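Vivid PAS protein VVD (Neurospora crassa, PDB 3D72) probably acts as a blue-light photoreceptor in circadian signalling, using a flavin-binding LOV domain of the PAS family whose light activation yields a rapidly exchanging dimer. Local coordinates at residues Gly8-Met13 with Leu38-Leu43; Asn98-Ala103 with Asn126-Ile131. The protein carries 1 engineered substitution. One frame throughout, in Å; residues are numbered along the deposited sequence.

Interaction 1: residues Gly8-Met13 with Leu38-Leu43. With FAD (flavin-adenine dinucleotide), chain C.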
ATOM      1  N   GLY A   8       7.539  -6.121 -17.237  1.00 19.41           N
ATOM      2  CA  GLY A   8       6.274  -6.084 -16.510  1.00 20.17           C
ATOM      3  C   GLY A   8       6.378  -5.009 -15.461  1.00 20.69           C
ATOM      4  O   GLY A   8       5.360  -4.508 -14.974  1.00 22.36           O
ATOM      5  N   GLY A   9       7.615  -4.635 -15.096  1.00 19.06           N
ATOM      6  CA  GLY A   9       7.788  -3.584 -14.123  1.00 17.40           C
ATOM      7  C   GLY A   9       7.857  -4.065 -12.687  1.00 15.73           C
ATOM      8  O   GLY A   9       7.858  -5.264 -12.424  1.00 15.97           O
ATOM      9  N   TYR A  10       7.845  -3.124 -11.746  1.00 13.15           N
ATOM     10  CA  TYR A  10       7.929  -3.486 -10.341  1.00 12.03           C
ATOM     11  C   TYR A  10       6.671  -3.305  -9.504  1.00 10.42           C
ATOM     12  O   TYR A  10       5.885  -2.408  -9.760  1.00 10.30           O
ATOM     13  CB  TYR A  10       9.088  -2.729  -9.694  1.00 10.36           C
ATOM     14  CG  TYR A  10      10.409  -3.083 -10.324  1.00 10.42           C
ATOM     15  CD1 TYR A  10      10.866  -2.407 -11.449  1.00  9.87           C
ATOM     16  CD2 TYR A  10      11.154  -4.163  -9.852  1.00  9.08           C
ATOM     17  CE1 TYR A  10      12.040  -2.811 -12.101  1.00 10.69           C
ATOM     18  CE2 TYR A  10      12.323  -4.574 -10.490  1.00  9.61           C
ATOM     19  CZ  TYR A  10      12.755  -3.896 -11.617  1.00 10.28           C
ATOM     20  OH  TYR A  10      13.889  -4.322 -12.274  1.00 11.72           O
ATOM     21  N   ASP A  11       6.505  -4.165  -8.503  1.00 10.43           N
ATOM     22  CA  ASP A  11       5.344  -4.109  -7.615  1.00 11.34           C
ATOM     23  C   ASP A  11       5.516  -3.031  -6.546  1.00 10.69           C
ATOM     24  O   ASP A  11       5.505  -3.329  -5.347  1.00 10.87           O
ATOM     25  CB  ASP A  11       5.117  -5.461  -6.929  1.00 13.07           C
ATOM     26  CG  ASP A  11       3.746  -5.558  -6.274  1.00 16.24           C
ATOM     27  OD1 ASP A  11       2.946  -4.601  -6.407  1.00 15.83           O
ATOM     28  OD2 ASP A  11       3.470  -6.595  -5.635  1.00 19.75           O
ATOM     29  N   ILE A  12       5.644  -1.784  -6.988  1.00 10.95           N
ATOM     30  CA  ILE A  12       5.824  -0.672  -6.071  1.00 10.95           C
ATOM     31  C   ILE A  12       4.684  -0.570  -5.062  1.00 11.10           C
ATOM     32  O   ILE A  12       4.934  -0.350  -3.875  1.00  9.87           O
ATOM     33  CB  ILE A  12       5.969   0.664  -6.834  1.00 10.55           C
ATOM     34  CG1 ILE A  12       7.154   0.580  -7.805  1.00  9.76           C
ATOM     35  CG2 ILE A  12       6.147   1.820  -5.843  1.00 10.53           C
ATOM     36  CD1 ILE A  12       8.477   0.183  -7.157  1.00  9.39           C
ATOM     37  N   MET A  13       3.438  -0.739  -5.504  1.00  9.99           N
ATOM     38  CA  MET A  13       2.320  -0.659  -4.551  1.00 10.52           C
ATOM     39  C   MET A  13       2.396  -1.757  -3.499  1.00 10.47           C
ATOM     40  O   MET A  13       2.220  -1.495  -2.298  1.00  8.83           O
ATOM     41  CB  MET A  13       0.974  -0.738  -5.273  1.00 12.55           C
ATOM     42  CG  MET A  13       0.693   0.458  -6.147  1.00 16.75           C
ATOM     43  SD  MET A  13      -1.055   0.561  -6.596  1.00 23.24           S
ATOM     44  CE  MET A  13      -1.115  -0.593  -7.907  1.00 21.32           C
ATOM     45  N   LEU A  38      10.386   8.535  -4.398  1.00  8.96           N
ATOM     46  CA  LEU A  38      10.915   7.246  -3.979  1.00  7.70           C
ATOM     47  C   LEU A  38      11.637   6.575  -5.115  1.00  7.36           C
ATOM     48  O   LEU A  38      11.438   6.920  -6.274  1.00  7.76           O
ATOM     49  CB  LEU A  38       9.793   6.320  -3.491  1.00 10.46           C
ATOM     50  CG  LEU A  38       8.725   5.818  -4.467  1.00  9.56           C
ATOM     51  CD1 LEU A  38       9.272   4.666  -5.312  1.00 11.44           C
ATOM     52  CD2 LEU A  38       7.505   5.337  -3.678  1.00 12.94           C
ATOM     53  N   ILE A  39      12.497   5.636  -4.758  1.00  7.21           N
ATOM     54  CA  ILE A  39      13.211   4.847  -5.757  1.00  7.69           C
ATOM     55  C   ILE A  39      13.350   3.425  -5.239  1.00  7.86           C
ATOM     56  O   ILE A  39      13.289   3.174  -4.039  1.00  8.19           O
ATOM     57  CB  ILE A  39      14.611   5.419  -6.097  1.00  9.34           C
ATOM     58  CG1 ILE A  39      15.532   5.379  -4.879  1.00  9.90           C
ATOM     59  CG2 ILE A  39      14.471   6.841  -6.606  1.00 10.19           C
ATOM     60  CD1 ILE A  39      16.972   5.752  -5.220  1.00 12.00           C
ATOM     61  N   LEU A  40      13.503   2.479  -6.156  1.00  5.77           N
ATOM     62  CA  LEU A  40      13.675   1.086  -5.781  1.00  7.71           C
ATOM     63  C   LEU A  40      14.998   0.654  -6.400  1.00  8.10           C
ATOM     64  O   LEU A  40      15.241   0.927  -7.581  1.00  8.50           O
ATOM     65  CB  LEU A  40      12.549   0.218  -6.355  1.00  7.36           C
ATOM     66  CG  LEU A  40      12.543  -1.219  -5.816  1.00  8.57           C
ATOM     67  CD1 LEU A  40      11.909  -1.249  -4.420  1.00  7.52           C
ATOM     68  CD2 LEU A  40      11.749  -2.113  -6.762  1.00  8.92           C
ATOM     69  N   CYS A  41      15.853   0.026  -5.597  1.00  7.81           N
ATOM     70  CA  CYS A  41      17.149  -0.454  -6.063  1.00  7.95           C
ATOM     71  C   CYS A  41      17.214  -1.963  -5.932  1.00  9.09           C
ATOM     72  O   CYS A  41      16.627  -2.545  -5.012  1.00  8.45           O
ATOM     73  CB  CYS A  41      18.284   0.189  -5.268  1.00  9.20           C
ATOM     74  SG  CYS A  41      18.363   1.988  -5.466  1.00  9.75           S
ATOM     75  N   ASP A  42      17.935  -2.598  -6.851  1.00  7.76           N
ATOM     76  CA  ASP A  42      18.057  -4.053  -6.853  1.00  8.69           C
ATOM     77  C   ASP A  42      19.301  -4.494  -6.078  1.00  8.93           C
ATOM     78  O   ASP A  42      20.428  -4.296  -6.518  1.00  8.66           O
ATOM     79  CB  ASP A  42      18.140  -4.554  -8.293  1.00 10.27           C
ATOM     80  CG  ASP A  42      17.874  -6.038  -8.407  1.00 10.59           C
ATOM     81  OD1 ASP A  42      18.178  -6.764  -7.448  1.00 11.33           O
ATOM     82  OD2 ASP A  42      17.376  -6.482  -9.464  1.00 12.28           O
ATOM     83  N   LEU A  43      19.089  -5.100  -4.916  1.00  9.96           N
ATOM     84  CA  LEU A  43      20.194  -5.551  -4.089  1.00 11.82           C
ATOM     85  C   LEU A  43      20.991  -6.680  -4.714  1.00 12.50           C
ATOM     86  O   LEU A  43      22.145  -6.907  -4.341  1.00 13.70           O
ATOM     87  CB  LEU A  43      19.678  -6.016  -2.725  1.00 12.59           C
ATOM     88  CG  LEU A  43      19.019  -4.946  -1.854  1.00 13.51           C
ATOM     89  CD1 LEU A  43      18.379  -5.593  -0.634  1.00 13.33           C
ATOM     90  CD2 LEU A  43      20.055  -3.919  -1.444  1.00 13.80           C
TER
HETATM   91  PA  FAD C 201      31.410   3.771  -0.451  1.00 23.41           P
HETATM   92  O1A FAD C 201      31.559   4.217  -1.864  1.00 23.22           O
HETATM   93  O2A FAD C 201      32.125   2.539  -0.041  1.00 24.57           O
HETATM   94  O5B FAD C 201      31.821   4.982   0.489  1.00 25.58           O
HETATM   95  C5B FAD C 201      31.827   4.910   1.928  1.00 30.77           C
HETATM   96  C4B FAD C 201      32.528   6.162   2.447  1.00 34.35           C
HETATM   97  O4B FAD C 201      32.588   6.044   3.880  1.00 35.98           O
HETATM   98  C3B FAD C 201      33.971   6.369   1.937  1.00 35.60           C
HETATM   99  O3B FAD C 201      34.206   7.623   1.351  1.00 36.52           O
HETATM  100  C2B FAD C 201      34.866   6.104   3.142  1.00 36.61           C
HETATM  101  O2B FAD C 201      36.010   6.903   3.291  1.00 36.34           O
HETATM  102  C1B FAD C 201      33.935   6.157   4.357  1.00 37.48           C
HETATM  103  N9A FAD C 201      34.121   5.070   5.300  1.00 39.82           N
HETATM  104  C8A FAD C 201      33.986   3.729   5.073  1.00 40.70           C
HETATM  105  N7A FAD C 201      34.230   2.975   6.120  1.00 41.33           N
HETATM  106  C5A FAD C 201      34.577   3.887   7.102  1.00 41.49           C
HETATM  107  C6A FAD C 201      34.951   3.712   8.482  1.00 42.38           C
HETATM  108  N6A FAD C 201      35.043   2.501   9.038  1.00 42.83           N
HETATM  109  N1A FAD C 201      35.236   4.826   9.217  1.00 42.92           N
HETATM  110  C2A FAD C 201      35.136   6.044   8.618  1.00 42.81           C
HETATM  111  N3A FAD C 201      34.787   6.329   7.342  1.00 42.45           N
HETATM  112  C4A FAD C 201      34.520   5.155   6.623  1.00 41.33           C
HETATM  113  N1  FAD C 201      22.447   8.242  -1.608  1.00  8.83           N
HETATM  114  C2  FAD C 201      22.260   9.572  -1.804  1.00  8.51           C
HETATM  115  O2  FAD C 201      23.184  10.399  -1.687  1.00 10.03           O
HETATM  116  N3  FAD C 201      20.981  10.048  -2.132  1.00 10.52           N
HETATM  117  C4  FAD C 201      19.850   9.249  -2.307  1.00  7.73           C
HETATM  118  O4  FAD C 201      18.750   9.777  -2.590  1.00  9.07           O
HETATM  119  C4X FAD C 201      20.050   7.870  -2.089  1.00  8.10           C
HETATM  120  N5  FAD C 201      18.962   6.994  -2.256  1.00  7.42           N
HETATM  121  C5X FAD C 201      19.184   5.644  -2.048  1.00  8.45           C
HETATM  122  C6  FAD C 201      18.092   4.737  -2.212  1.00  6.95           C
HETATM  123  C7  FAD C 201      18.249   3.381  -2.056  1.00  8.46           C
HETATM  124  C7M FAD C 201      17.006   2.498  -2.233  1.00  8.59           C
HETATM  125  C8  FAD C 201      19.525   2.834  -1.772  1.00  8.01           C
HETATM  126  C8M FAD C 201      19.771   1.348  -1.612  1.00  8.58           C
HETATM  127  C9  FAD C 201      20.640   3.731  -1.594  1.00  7.76           C
HETATM  128  C9A FAD C 201      20.499   5.122  -1.735  1.00  7.81           C
HETATM  129  N10 FAD C 201      21.595   6.061  -1.556  1.00  7.68           N
HETATM  130  C10 FAD C 201      21.372   7.401  -1.780  1.00  8.09           C
HETATM  131  C1' FAD C 201      22.963   5.627  -1.155  1.00  8.15           C
HETATM  132  C2' FAD C 201      23.969   5.169  -2.183  1.00  9.72           C
HETATM  133  O2' FAD C 201      23.283   4.427  -3.198  1.00  9.41           O
HETATM  134  C3' FAD C 201      25.050   4.353  -1.436  1.00  9.13           C
HETATM  135  O3' FAD C 201      24.426   3.228  -0.819  1.00 10.38           O
HETATM  136  C4' FAD C 201      25.781   5.186  -0.330  1.00 10.48           C
HETATM  137  O4' FAD C 201      26.510   6.233  -0.941  1.00 10.12           O
HETATM  138  C5' FAD C 201      26.725   4.336   0.537  1.00 12.63           C
HETATM  139  O5' FAD C 201      27.311   3.262  -0.216  1.00 14.91           O
HETATM  140  P   FAD C 201      28.584   3.455  -1.145  1.00 16.53           P
HETATM  141  O1P FAD C 201      28.631   2.273  -2.009  1.00 16.28           O
HETATM  142  O2P FAD C 201      28.533   4.767  -1.835  1.00 14.47           O
HETATM  143  O3P FAD C 201      29.874   3.445  -0.191  1.00 20.21           O
HETATM  144  O   HOH W   1      15.113  -6.231 -10.927  1.00 13.23           O

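Interaction 2: residues Asn98-Ala103 with Asn126-Ile131. With FAD (flavin-adenine dinucleotide), chain C.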
ATOM      1  N   ASN A  98      29.238   5.955   5.258  1.00 16.78           N
ATOM      2  CA  ASN A  98      29.528   4.644   5.817  1.00 18.13           C
ATOM      3  C   ASN A  98      28.292   4.090   6.525  1.00 17.06           C
ATOM      4  O   ASN A  98      28.024   2.892   6.470  1.00 16.10           O
ATOM      5  CB  ASN A  98      30.706   4.715   6.782  1.00 21.89           C
ATOM      6  CG  ASN A  98      31.112   3.358   7.276  1.00 24.71           C
ATOM      7  OD1 ASN A  98      31.392   2.451   6.487  1.00 27.40           O
ATOM      8  ND2 ASN A  98      31.139   3.197   8.589  1.00 27.54           N
ATOM      9  N   THR A  99      27.535   4.972   7.173  1.00 15.31           N
ATOM     10  CA  THR A  99      26.318   4.562   7.865  1.00 15.81           C
ATOM     11  C   THR A  99      25.326   3.950   6.872  1.00 14.81           C
ATOM     12  O   THR A  99      24.724   2.915   7.139  1.00 14.66           O
ATOM     13  CB  THR A  99      25.653   5.750   8.585  1.00 16.76           C
ATOM     14  OG1 THR A  99      26.458   6.129   9.705  1.00 16.70           O
ATOM     15  CG2 THR A  99      24.257   5.377   9.068  1.00 16.58           C
ATOM     16  N   MET A 100      25.157   4.605   5.712  1.00 13.62           N
ATOM     17  CA  MET A 100      24.243   4.102   4.689  1.00 13.07           C
ATOM     18  C   MET A 100      24.737   2.770   4.148  1.00 13.26           C
ATOM     19  O   MET A 100      23.979   1.810   4.029  1.00 13.12           O
ATOM     20  CB  MET A 100      24.143   5.087   3.512  1.00 12.85           C
ATOM     21  CG  MET A 100      23.431   6.395   3.822  1.00 13.32           C
ATOM     22  SD  MET A 100      23.145   7.397   2.338  1.00 14.48           S
ATOM     23  CE  MET A 100      24.742   8.071   2.055  1.00 14.17           C
ATOM     24  N   ARG A 101      26.019   2.727   3.817  1.00 13.50           N
ATOM     25  CA  ARG A 101      26.623   1.529   3.261  1.00 15.49           C
ATOM     26  C   ARG A 101      26.443   0.309   4.162  1.00 15.18           C
ATOM     27  O   ARG A 101      26.025  -0.757   3.700  1.00 15.66           O
ATOM     28  CB  ARG A 101      28.108   1.774   3.009  1.00 17.77           C
ATOM     29  CG  ARG A 101      28.707   0.840   1.987  1.00 21.68           C
ATOM     30  CD  ARG A 101      30.126   0.507   2.362  1.00 24.94           C
ATOM     31  NE  ARG A 101      30.225   0.278   3.798  1.00 28.97           N
ATOM     32  CZ  ARG A 101      31.257  -0.300   4.398  1.00 30.79           C
ATOM     33  NH1 ARG A 101      31.259  -0.461   5.716  1.00 31.87           N
ATOM     34  NH2 ARG A 101      32.277  -0.738   3.676  1.00 32.05           N
ATOM     35  N   LYS A 102      26.742   0.461   5.449  1.00 15.38           N
ATOM     36  CA  LYS A 102      26.614  -0.665   6.368  1.00 16.24           C
ATOM     37  C   LYS A 102      25.182  -1.139   6.551  1.00 15.88           C
ATOM     38  O   LYS A 102      24.932  -2.341   6.614  1.00 16.20           O
ATOM     39  CB  LYS A 102      27.253  -0.324   7.718  1.00 18.77           C
ATOM     40  CG  LYS A 102      28.765  -0.167   7.623  1.00 20.88           C
ATOM     41  CD  LYS A 102      29.431  -0.086   8.981  1.00 24.36           C
ATOM     42  CE  LYS A 102      29.119   1.218   9.680  1.00 26.32           C
ATOM     43  NZ  LYS A 102      29.853   1.330  10.974  1.00 29.15           N
ATOM     44  N   ALA A 103      24.243  -0.201   6.609  1.00 15.45           N
ATOM     45  CA  ALA A 103      22.838  -0.554   6.782  1.00 15.00           C
ATOM     46  C   ALA A 103      22.329  -1.329   5.576  1.00 14.72           C
ATOM     47  O   ALA A 103      21.687  -2.369   5.716  1.00 14.63           O
ATOM     48  CB  ALA A 103      22.005   0.696   6.980  1.00 14.59           C
ATOM     49  N   ASN A 126      19.174  16.169   1.709  1.00 11.93           N
ATOM     50  CA  ASN A 126      18.198  15.126   1.434  1.00 11.93           C
ATOM     51  C   ASN A 126      17.977  14.281   2.681  1.00 10.08           C
ATOM     52  O   ASN A 126      18.914  13.682   3.203  1.00  9.82           O
ATOM     53  CB  ASN A 126      18.742  14.255   0.291  1.00 11.17           C
ATOM     54  CG  ASN A 126      17.732  13.263  -0.255  1.00 14.11           C
ATOM     55  OD1 ASN A 126      16.699  12.988   0.353  1.00 14.99           O
ATOM     56  ND2 ASN A 126      18.050  12.699  -1.422  1.00 14.86           N
ATOM     57  N   PHE A 127      16.742  14.263   3.179  1.00 10.43           N
ATOM     58  CA  PHE A 127      16.392  13.441   4.333  1.00 11.78           C
ATOM     59  C   PHE A 127      15.997  12.107   3.695  1.00 10.84           C
ATOM     60  O   PHE A 127      14.920  11.977   3.109  1.00 11.74           O
ATOM     61  CB  PHE A 127      15.206  14.049   5.087  1.00 13.82           C
ATOM     62  CG  PHE A 127      14.691  13.190   6.211  1.00 14.21           C
ATOM     63  CD1 PHE A 127      13.327  12.927   6.325  1.00 15.86           C
ATOM     64  CD2 PHE A 127      15.559  12.650   7.157  1.00 15.27           C
ATOM     65  CE1 PHE A 127      12.835  12.129   7.356  1.00 16.29           C
ATOM     66  CE2 PHE A 127      15.073  11.847   8.198  1.00 16.34           C
ATOM     67  CZ  PHE A 127      13.706  11.593   8.294  1.00 15.94           C
ATOM     68  N   LEU A 128      16.881  11.129   3.824  1.00  9.97           N
ATOM     69  CA  LEU A 128      16.709   9.820   3.211  1.00 10.58           C
ATOM     70  C   LEU A 128      16.372   8.666   4.149  1.00 10.66           C
ATOM     71  O   LEU A 128      16.973   8.522   5.201  1.00 10.62           O
ATOM     72  CB  LEU A 128      18.000   9.493   2.465  1.00 11.02           C
ATOM     73  CG  LEU A 128      18.153   8.153   1.759  1.00 13.37           C
ATOM     74  CD1 LEU A 128      17.255   8.102   0.538  1.00 15.86           C
ATOM     75  CD2 LEU A 128      19.620   7.983   1.371  1.00 15.42           C
ATOM     76  N   THR A 129      15.408   7.836   3.743  1.00  9.37           N
ATOM     77  CA  THR A 129      15.032   6.659   4.509  1.00  9.28           C
ATOM     78  C   THR A 129      15.102   5.467   3.557  1.00 10.31           C
ATOM     79  O   THR A 129      14.545   5.527   2.470  1.00 10.27           O
ATOM     80  CB  THR A 129      13.590   6.749   5.040  1.00  9.82           C
ATOM     81  OG1 THR A 129      13.429   7.957   5.794  1.00 11.31           O
ATOM     82  CG2 THR A 129      13.286   5.551   5.939  1.00 10.78           C
ATOM     83  N   MET A 130      15.800   4.407   3.948  1.00  8.50           N
ATOM     84  CA  MET A 130      15.900   3.209   3.102  1.00  9.75           C
ATOM     85  C   MET A 130      15.395   2.007   3.878  1.00 10.03           C
ATOM     86  O   MET A 130      15.835   1.751   5.003  1.00  9.71           O
ATOM     87  CB  MET A 130      17.347   2.982   2.671  1.00 12.27           C
ATOM     88  CG  MET A 130      17.856   4.005   1.671  1.00 14.53           C
ATOM     89  SD  MET A 130      19.646   3.940   1.449  1.00 21.89           S
ATOM     90  CE  MET A 130      20.238   4.683   2.954  1.00 21.57           C
ATOM     91  N   ILE A 131      14.468   1.270   3.271  1.00  8.95           N
ATOM     92  CA  ILE A 131      13.862   0.106   3.904  1.00  9.14           C
ATOM     93  C   ILE A 131      13.995  -1.106   2.992  1.00  8.66           C
ATOM     94  O   ILE A 131      13.578  -1.044   1.837  1.00  9.68           O
ATOM     95  CB  ILE A 131      12.347   0.340   4.138  1.00  9.49           C
ATOM     96  CG1 ILE A 131      12.120   1.674   4.866  1.00 11.13           C
ATOM     97  CG2 ILE A 131      11.757  -0.809   4.932  1.00  9.55           C
ATOM     98  CD1 ILE A 131      12.669   1.710   6.275  1.00 13.37           C
TER
HETATM   99  PA  FAD C 201      31.410   3.771  -0.451  1.00 23.41           P
HETATM  100  O1A FAD C 201      31.559   4.217  -1.864  1.00 23.22           O
HETATM  101  O2A FAD C 201      32.125   2.539  -0.041  1.00 24.57           O
HETATM  102  O5B FAD C 201      31.821   4.982   0.489  1.00 25.58           O
HETATM  103  C5B FAD C 201      31.827   4.910   1.928  1.00 30.77           C
HETATM  104  C4B FAD C 201      32.528   6.162   2.447  1.00 34.35           C
HETATM  105  O4B FAD C 201      32.588   6.044   3.880  1.00 35.98           O
HETATM  106  C3B FAD C 201      33.971   6.369   1.937  1.00 35.60           C
HETATM  107  O3B FAD C 201      34.206   7.623   1.351  1.00 36.52           O
HETATM  108  C2B FAD C 201      34.866   6.104   3.142  1.00 36.61           C
HETATM  109  O2B FAD C 201      36.010   6.903   3.291  1.00 36.34           O
HETATM  110  C1B FAD C 201      33.935   6.157   4.357  1.00 37.48           C
HETATM  111  N9A FAD C 201      34.121   5.070   5.300  1.00 39.82           N
HETATM  112  C8A FAD C 201      33.986   3.729   5.073  1.00 40.70           C
HETATM  113  N7A FAD C 201      34.230   2.975   6.120  1.00 41.33           N
HETATM  114  C5A FAD C 201      34.577   3.887   7.102  1.00 41.49           C
HETATM  115  C6A FAD C 201      34.951   3.712   8.482  1.00 42.38           C
HETATM  116  N6A FAD C 201      35.043   2.501   9.038  1.00 42.83           N
HETATM  117  N1A FAD C 201      35.236   4.826   9.217  1.00 42.92           N
HETATM  118  C2A FAD C 201      35.136   6.044   8.618  1.00 42.81           C
HETATM  119  N3A FAD C 201      34.787   6.329   7.342  1.00 42.45           N
HETATM  120  C4A FAD C 201      34.520   5.155   6.623  1.00 41.33           C
HETATM  121  N1  FAD C 201      22.447   8.242  -1.608  1.00  8.83           N
HETATM  122  C2  FAD C 201      22.260   9.572  -1.804  1.00  8.51           C
HETATM  123  O2  FAD C 201      23.184  10.399  -1.687  1.00 10.03           O
HETATM  124  N3  FAD C 201      20.981  10.048  -2.132  1.00 10.52           N
HETATM  125  C4  FAD C 201      19.850   9.249  -2.307  1.00  7.73           C
HETATM  126  O4  FAD C 201      18.750   9.777  -2.590  1.00  9.07           O
HETATM  127  C4X FAD C 201      20.050   7.870  -2.089  1.00  8.10           C
HETATM  128  N5  FAD C 201      18.962   6.994  -2.256  1.00  7.42           N
HETATM  129  C5X FAD C 201      19.184   5.644  -2.048  1.00  8.45           C
HETATM  130  C6  FAD C 201      18.092   4.737  -2.212  1.00  6.95           C
HETATM  131  C7  FAD C 201      18.249   3.381  -2.056  1.00  8.46           C
HETATM  132  C7M FAD C 201      17.006   2.498  -2.233  1.00  8.59           C
HETATM  133  C8  FAD C 201      19.525   2.834  -1.772  1.00  8.01           C
HETATM  134  C8M FAD C 201      19.771   1.348  -1.612  1.00  8.58           C
HETATM  135  C9  FAD C 201      20.640   3.731  -1.594  1.00  7.76           C
HETATM  136  C9A FAD C 201      20.499   5.122  -1.735  1.00  7.81           C
HETATM  137  N10 FAD C 201      21.595   6.061  -1.556  1.00  7.68           N
HETATM  138  C10 FAD C 201      21.372   7.401  -1.780  1.00  8.09           C
HETATM  139  C1' FAD C 201      22.963   5.627  -1.155  1.00  8.15           C
HETATM  140  C2' FAD C 201      23.969   5.169  -2.183  1.00  9.72           C
HETATM  141  O2' FAD C 201      23.283   4.427  -3.198  1.00  9.41           O
HETATM  142  C3' FAD C 201      25.050   4.353  -1.436  1.00  9.13           C
HETATM  143  O3' FAD C 201      24.426   3.228  -0.819  1.00 10.38           O
HETATM  144  C4' FAD C 201      25.781   5.186  -0.330  1.00 10.48           C
HETATM  145  O4' FAD C 201      26.510   6.233  -0.941  1.00 10.12           O
HETATM  146  C5' FAD C 201      26.725   4.336   0.537  1.00 12.63           C
HETATM  147  O5' FAD C 201      27.311   3.262  -0.216  1.00 14.91           O
HETATM  148  P   FAD C 201      28.584   3.455  -1.145  1.00 16.53           P
HETATM  149  O1P FAD C 201      28.631   2.273  -2.009  1.00 16.28           O
HETATM  150  O2P FAD C 201      28.533   4.767  -1.835  1.00 14.47           O
HETATM  151  O3P FAD C 201      29.874   3.445  -0.191  1.00 20.21           O

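Interaction 1: residues Gly8-Met13 with Leu38-Leu43
Ile-12, in the first turn of helix 12-21, and Leu-40, in the middle of strand 38-42, mark the closest backbone approach at 8.1 Å between their CA atoms, a gap filled by side chains with no direct hydrogen bond across it. Leu-40 carries most of the contact on the strand side. With CG anti to the backbone N (chi1 -171°), the branch leans toward the loop, and its CD2 methyl meets both partners: Tyr-10 CD2 obliquely at 3.8 Å and Ile-12 CD1 at 4.0 Å. Ile-12 runs antiparallel to the leucine side chain as they pass, and its other branch turns along the strand, where CG2 comes within 4.3 Å of Leu-38 CD1. The far end of Tyr-10 is polar. A water in the ring plane lies 2.6 Å from Tyr-10 OH and donates to Asp-42 OD2 at 2.7 Å, joining the loop to the end of the strand; the same hydroxyl is hydrogen-bonded to Ala-6 N, and Asp-42 also forms a salt bridge with Arg-141. Asp-11, the helix N-cap, turns away from the strand and caps Gly-14 N, while packing on Met-13 of the second subunit. The other side of the strand serves the cofactor: Ile-39 CD1 is 3.4 Å from FAD C6, and Cys-41 SG is 3.5 Å from FAD C7M. An N-terminal cap thus packs on the outer face of an antiparallel PAS sheet whose inner face holds the flavin, as expected of a LOV domain with an added N-terminal element.

Interaction 2: residues Asn98-Ala103 with Asn126-Ile131
Met-100 of helix 94-106 meets Met-130 and Leu-128 of strand 123-134, and these three buried side chains make up nearly all of the contact. Met-100 gives the most surface. Its CG atom packs against Met-130 CE at 3.7 Å, the two side chains crossing at about a right angle. One bond further along, Met-100 SD lies 3.7 Å from Leu-128 CD2, again with the chains nearly perpendicular. The bend at the end of Met-100 (chi3 -77°) turns its CE methyl away from the strand toward the ribityl chain of FAD, 3.9 Å from FAD C4'. Met-130 is bent in the same sense (chi3 -74°), and the bend divides its work: CE turns to the helix while SD sits over the flavin face, a tight 3.2 Å from FAD C9. Leu-128 spreads both methyls over the same face nearer the middle of the ring system, with CD2 3.5 Å from FAD C4X and CD1 over the N5 side. Each of the three therefore touches both a protein partner and the cofactor, so the helix-strand packing is continuous with the cofactor pocket: the strand residues cover the ring system and Met-100 the ribityl chain. The pocket extends along both segments. Asn-126 reaches the flavin rim, its ND2 3.2 Å from FAD O4 and also hydrogen-bonded to Asn-116, while the aliphatic part of Arg-101 lies along the join between the ribityl chain and the diphosphate, CG 3.6 Å from FAD O5'. On the sheet, Leu-128 and Met-130 pair through their backbones with Val-112 and Val-110 of strand 110-117. A flavin lying against the inner face of the antiparallel sheet, its ribityl-phosphate tail beside helix 94-106, fits the flavin pocket of the LOV class of PAS domains.

Both interactions are buried and use the same antiparallel sheet, but from opposite sides of the chain's centre, their own centres about 17 Å apart. In interaction 1 the touching side chains face the N-terminal cap, and the strand meets FAD through the alternate residues Ile-39 and Cys-41; in interaction 2 the side chains that join helix to strand also line the FAD pocket. Ile-39 and Cys-41 lie over one face of the flavin ring system, Leu-128 and Met-130 over the other. Interaction 1 adds a water-bridged polar edge and lies beside the second subunit, whereas interaction 2 is wholly apolar across its segments and touches no other protein chain.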